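Long-range contacts in cadherin-related family member 2 (Homo sapiens, PDB 5CZR), which forms calcium-dependent heterophilic adhesion complexes with CDHR5 between adjacent microvilli and so controls their packing on the apical surface of epithelial cells: residues V14-D19 and M91-E96; G45-F50 and Y72-T77. All coordinates share one frame; numbering follows the deposited sequence.

Interaction 1 of 2, residues V14-D19 and M91-E96; sequences VILPED and MLVIVE. With CA (calcium ion), chain F; CA (calcium ion), chain G.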
# COMPACT_ATOMS: atom_id res chain seq x y z
N VAL A 14 5.78 20.35 -4.42
CA VAL A 14 4.84 19.72 -5.32
C VAL A 14 4.42 18.35 -4.76
O VAL A 14 5.22 17.67 -4.11
CB VAL A 14 5.47 19.56 -6.72
CG1 VAL A 14 6.67 18.60 -6.68
CG2 VAL A 14 4.45 19.07 -7.70
N ILE A 15 3.16 17.99 -5.01
CA ILE A 15 2.60 16.74 -4.55
C ILE A 15 2.41 15.85 -5.73
O ILE A 15 1.86 16.25 -6.72
CB ILE A 15 1.24 16.96 -3.91
CG1 ILE A 15 1.42 17.74 -2.61
CG2 ILE A 15 0.57 15.63 -3.59
CD1 ILE A 15 0.11 18.28 -2.05
N LEU A 16 2.90 14.63 -5.63
CA LEU A 16 2.84 13.67 -6.72
C LEU A 16 2.45 12.33 -6.16
O LEU A 16 2.90 11.94 -5.09
CB LEU A 16 4.18 13.55 -7.43
CG LEU A 16 4.71 14.82 -8.12
CD1 LEU A 16 6.15 14.66 -8.60
CD2 LEU A 16 3.80 15.21 -9.29
N PRO A 17 1.60 11.61 -6.88
CA PRO A 17 1.31 10.23 -6.47
C PRO A 17 2.45 9.26 -6.75
O PRO A 17 3.11 9.35 -7.78
CB PRO A 17 0.09 9.89 -7.32
CG PRO A 17 0.28 10.69 -8.56
CD PRO A 17 0.99 11.94 -8.18
N GLU A 18 2.63 8.29 -5.85
CA GLU A 18 3.74 7.34 -5.95
C GLU A 18 3.64 6.44 -7.19
O GLU A 18 4.64 5.94 -7.65
CB GLU A 18 3.92 6.49 -4.67
CG GLU A 18 2.75 5.55 -4.37
CD GLU A 18 3.11 4.45 -3.39
OE1 GLU A 18 2.25 4.09 -2.58
OE2 GLU A 18 4.25 3.95 -3.44
N ASP A 19 2.42 6.26 -7.72
CA ASP A 19 2.19 5.45 -8.93
C ASP A 19 2.33 6.21 -10.28
O ASP A 19 1.96 5.68 -11.31
CB ASP A 19 0.84 4.74 -8.83
CG ASP A 19 -0.33 5.68 -8.66
OD1 ASP A 19 -0.14 6.90 -8.74
OD2 ASP A 19 -1.45 5.20 -8.41
N MET A 91 13.20 22.73 -3.91
CA MET A 91 11.81 22.32 -3.94
C MET A 91 11.63 21.01 -3.15
O MET A 91 12.38 20.05 -3.33
CB MET A 91 11.35 22.11 -5.38
CG MET A 91 9.87 21.79 -5.54
SD MET A 91 9.36 21.36 -7.22
CE MET A 91 8.46 22.84 -7.62
N LEU A 92 10.57 20.96 -2.34
CA LEU A 92 10.20 19.73 -1.62
C LEU A 92 9.23 18.90 -2.47
O LEU A 92 8.18 19.39 -2.88
CB LEU A 92 9.54 20.05 -0.28
CG LEU A 92 9.11 18.85 0.57
CD1 LEU A 92 10.30 18.01 1.02
CD2 LEU A 92 8.30 19.31 1.79
N VAL A 93 9.61 17.66 -2.76
CA VAL A 93 8.70 16.75 -3.45
C VAL A 93 7.97 15.91 -2.39
O VAL A 93 8.62 15.27 -1.57
CB VAL A 93 9.42 15.83 -4.43
CG1 VAL A 93 8.43 14.91 -5.11
CG2 VAL A 93 10.15 16.66 -5.48
N ILE A 94 6.64 15.98 -2.39
CA ILE A 94 5.81 15.22 -1.42
C ILE A 94 5.12 14.13 -2.18
O ILE A 94 4.32 14.41 -3.09
CB ILE A 94 4.76 16.13 -0.77
CG1 ILE A 94 5.47 17.18 0.06
CG2 ILE A 94 3.78 15.33 0.10
CD1 ILE A 94 4.63 18.40 0.36
N VAL A 95 5.50 12.90 -1.88
CA VAL A 95 4.97 11.75 -2.55
C VAL A 95 3.70 11.30 -1.80
O VAL A 95 3.75 11.13 -0.60
CB VAL A 95 6.00 10.61 -2.57
CG1 VAL A 95 5.43 9.38 -3.28
CG2 VAL A 95 7.29 11.05 -3.25
N GLU A 96 2.60 11.08 -2.51
CA GLU A 96 1.38 10.53 -1.92
C GLU A 96 1.31 9.01 -1.98
O GLU A 96 1.66 8.39 -3.00
CB GLU A 96 0.14 11.10 -2.58
CG GLU A 96 -0.14 12.53 -2.14
CD GLU A 96 -1.56 13.06 -2.44
OE1 GLU A 96 -2.23 12.59 -3.37
OE2 GLU A 96 -1.99 14.02 -1.76
CA CA F . 5.16 1.88 -3.21
CA CA G . 1.64 2.58 -0.94
O HOH W 1 5.91 1.80 -5.30
O HOH W 2 5.27 -0.23 -2.70
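V14 and V93 pair as the first rung of a parallel ladder between strands 13-17 and 86-96. V14 N donates to L92 O, and V14 O accepts from I94 N at 2.8 Å, nearly straight (173°). The V14 side chain faces inward, where CG1, wedged between the backbone N and carbonyl carbon (chi1 65°), meets M91 SD at 3.9 Å. I15 points to the other face of the sheet, where its CG2 lies 3.5 Å from both CG and CD of E96. E96 OE1 forms a salt bridge with R98 NH2. An alanine in place of E96 would probably strip the cover from I15 CG2 and cost R98 this salt bridge. L16 bonds through both N and O, to I94 O and E96 N, and its CD1 packs inward on V93 CG1. Strand 13-17, the second part of a split first strand after 6-7, pairs in parallel with the last strand, 86-96, at the edge of one sheet of the cadherin Greek-key sandwich. P17 sits opposite E96, where the ladder needs no amide. The next rung is E18 N to E96 O, 3.0 Å, and E18 CB touches V95 CG1. The E18 carboxylate bridges two calcium ions. OE2 binds one at 2.3 Å, with two waters, D67, E69 and D100, and accepts a hydrogen bond from Y68 N. OE1 binds the other, with D97, R98 O and D133 of the second domain.

Interaction 2 of 2, residues G45-F50 and Y72-T77; sequences GPNAYF and YTFKVT
G45 to A48 form a type I turn, closed by A48 N on G45 O, which runs into a 3-10 turn at 48-50 beside the extended strand of 73-77. N47 makes the polar link. Its ND2 donates to K75 O at 3.0 Å, with the acceptor in the amide plane and the N-H well aimed (166°). N47 CB rests 3.6 Å from F74 CD2, and the amide is steeply inclined to that ring. V76 CG1 also touches N47 CB, at 3.8 Å. The side-chain amide thus tethers the turn to the strand's backbone while its CB packs against both F74 and V76. F74 CG sits between its backbone N and carbonyl carbon (chi1 60°), which carries the ring toward N47 and F50. F50 and F74 form an offset stack, centroids 4.5 Å apart and planes at 29°. F74 CZ lies over one face of the F50 ring, toward its rim, and Y49 CE1 covers the opposite face. This is packing within the first cadherin domain that fastens the loop between strands 40-44 and 51-53 to strand 73-81. Around it, L66 touches both phenylalanine rings, M43 of strand 40-44 meets A48 and V76, and V93 of strand 86-96 packs on F74.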
# COMPACT_ATOMS: atom_id res chain seq x y z
N GLY A 45 21.13 18.11 -8.42
CA GLY A 45 21.34 17.53 -7.12
C GLY A 45 21.13 16.00 -7.14
O GLY A 45 20.77 15.41 -8.19
N PRO A 46 21.38 15.35 -6.00
CA PRO A 46 21.38 13.89 -5.90
C PRO A 46 20.05 13.20 -6.21
O PRO A 46 20.06 12.03 -6.57
CB PRO A 46 21.80 13.61 -4.43
CG PRO A 46 21.92 14.94 -3.75
CD PRO A 46 22.02 16.00 -4.81
N ASN A 47 18.94 13.94 -6.10
CA ASN A 47 17.62 13.44 -6.42
C ASN A 47 17.06 13.95 -7.77
O ASN A 47 15.90 13.66 -8.12
CB ASN A 47 16.65 13.88 -5.31
CG ASN A 47 16.94 13.21 -3.99
OD1 ASN A 47 17.32 12.05 -3.94
ND2 ASN A 47 16.79 13.95 -2.90
N ALA A 48 17.87 14.69 -8.52
CA ALA A 48 17.38 15.23 -9.80
C ALA A 48 17.05 14.15 -10.81
O ALA A 48 16.24 14.37 -11.71
CB ALA A 48 18.38 16.20 -10.38
N TYR A 49 17.69 12.98 -10.67
CA TYR A 49 17.51 11.87 -11.60
C TYR A 49 16.05 11.34 -11.63
O TYR A 49 15.68 10.59 -12.54
CB TYR A 49 18.46 10.71 -11.27
CG TYR A 49 18.07 9.95 -10.01
CD1 TYR A 49 17.17 8.91 -10.05
CD2 TYR A 49 18.63 10.27 -8.76
CE1 TYR A 49 16.80 8.21 -8.90
CE2 TYR A 49 18.27 9.59 -7.60
CZ TYR A 49 17.33 8.56 -7.68
OH TYR A 49 16.96 7.86 -6.55
N PHE A 50 15.25 11.67 -10.63
CA PHE A 50 13.83 11.34 -10.63
C PHE A 50 13.05 12.03 -11.76
O PHE A 50 11.94 11.59 -12.06
CB PHE A 50 13.15 11.71 -9.31
CG PHE A 50 13.36 10.72 -8.22
CD1 PHE A 50 12.68 9.52 -8.21
CD2 PHE A 50 14.27 10.99 -7.18
CE1 PHE A 50 12.92 8.58 -7.21
CE2 PHE A 50 14.47 10.08 -6.16
CZ PHE A 50 13.79 8.87 -6.17
N TYR A 72 9.40 9.09 0.99
CA TYR A 72 8.06 9.67 0.98
C TYR A 72 8.05 11.16 0.76
O TYR A 72 7.04 11.74 0.40
CB TYR A 72 7.28 9.29 2.25
CG TYR A 72 7.58 10.16 3.51
CD1 TYR A 72 8.89 10.47 3.92
CD2 TYR A 72 6.55 10.73 4.22
CE1 TYR A 72 9.15 11.31 5.00
CE2 TYR A 72 6.78 11.54 5.34
CZ TYR A 72 8.08 11.86 5.72
OH TYR A 72 8.30 12.67 6.80
N THR A 73 9.21 11.77 0.99
CA THR A 73 9.48 13.10 0.49
C THR A 73 10.96 13.18 0.14
O THR A 73 11.77 12.41 0.67
CB THR A 73 9.27 14.20 1.52
OG1 THR A 73 10.25 14.02 2.55
CG2 THR A 73 7.86 14.17 2.10
N PHE A 74 11.31 14.17 -0.69
CA PHE A 74 12.70 14.47 -0.97
C PHE A 74 12.86 15.84 -1.59
O PHE A 74 11.87 16.45 -2.01
CB PHE A 74 13.33 13.39 -1.85
CG PHE A 74 12.69 13.22 -3.20
CD1 PHE A 74 11.62 12.37 -3.37
CD2 PHE A 74 13.17 13.92 -4.30
CE1 PHE A 74 11.03 12.20 -4.60
CE2 PHE A 74 12.61 13.74 -5.56
CZ PHE A 74 11.53 12.88 -5.70
N LYS A 75 14.09 16.33 -1.58
CA LYS A 75 14.36 17.67 -2.06
C LYS A 75 15.05 17.58 -3.39
O LYS A 75 15.87 16.71 -3.61
CB LYS A 75 15.33 18.43 -1.12
CG LYS A 75 15.10 18.18 0.38
CD LYS A 75 14.24 19.21 1.10
CE LYS A 75 13.93 18.76 2.54
NZ LYS A 75 13.06 19.78 3.18
N VAL A 76 14.79 18.57 -4.22
CA VAL A 76 15.57 18.77 -5.41
C VAL A 76 15.90 20.23 -5.55
O VAL A 76 15.25 21.09 -4.97
CB VAL A 76 14.81 18.29 -6.68
CG1 VAL A 76 14.69 16.79 -6.67
CG2 VAL A 76 13.44 18.94 -6.79
N THR A 77 16.95 20.51 -6.31
CA THR A 77 17.29 21.88 -6.65
C THR A 77 16.68 22.20 -8.00
O THR A 77 16.89 21.48 -8.98
CB THR A 77 18.82 22.10 -6.66
OG1 THR A 77 19.31 21.82 -5.36
CG2 THR A 77 19.15 23.55 -6.99

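Both contacts lie in the first cadherin domain, their centres about 11 Å apart. Along the chain the order is 14-19, 45-50, 72-77, 91-96, so interaction 2 is nested within the loop that interaction 1 closes. They share a mixed sheet ordered 13-17, 86-96, 73-81, 40-44. The neighbouring antiparallel strands 86-96 and 73-81 join them directly, with probable hydrogen bonds from V93 N to F74 O (2.7 Å) and from M91 N to V76 O (2.8 Å). Interaction 1 adds the edge strand and reaches calcium at the junction with the second domain. Interaction 2 attaches the loop that leads from this sheet to strand 51-53 of the other.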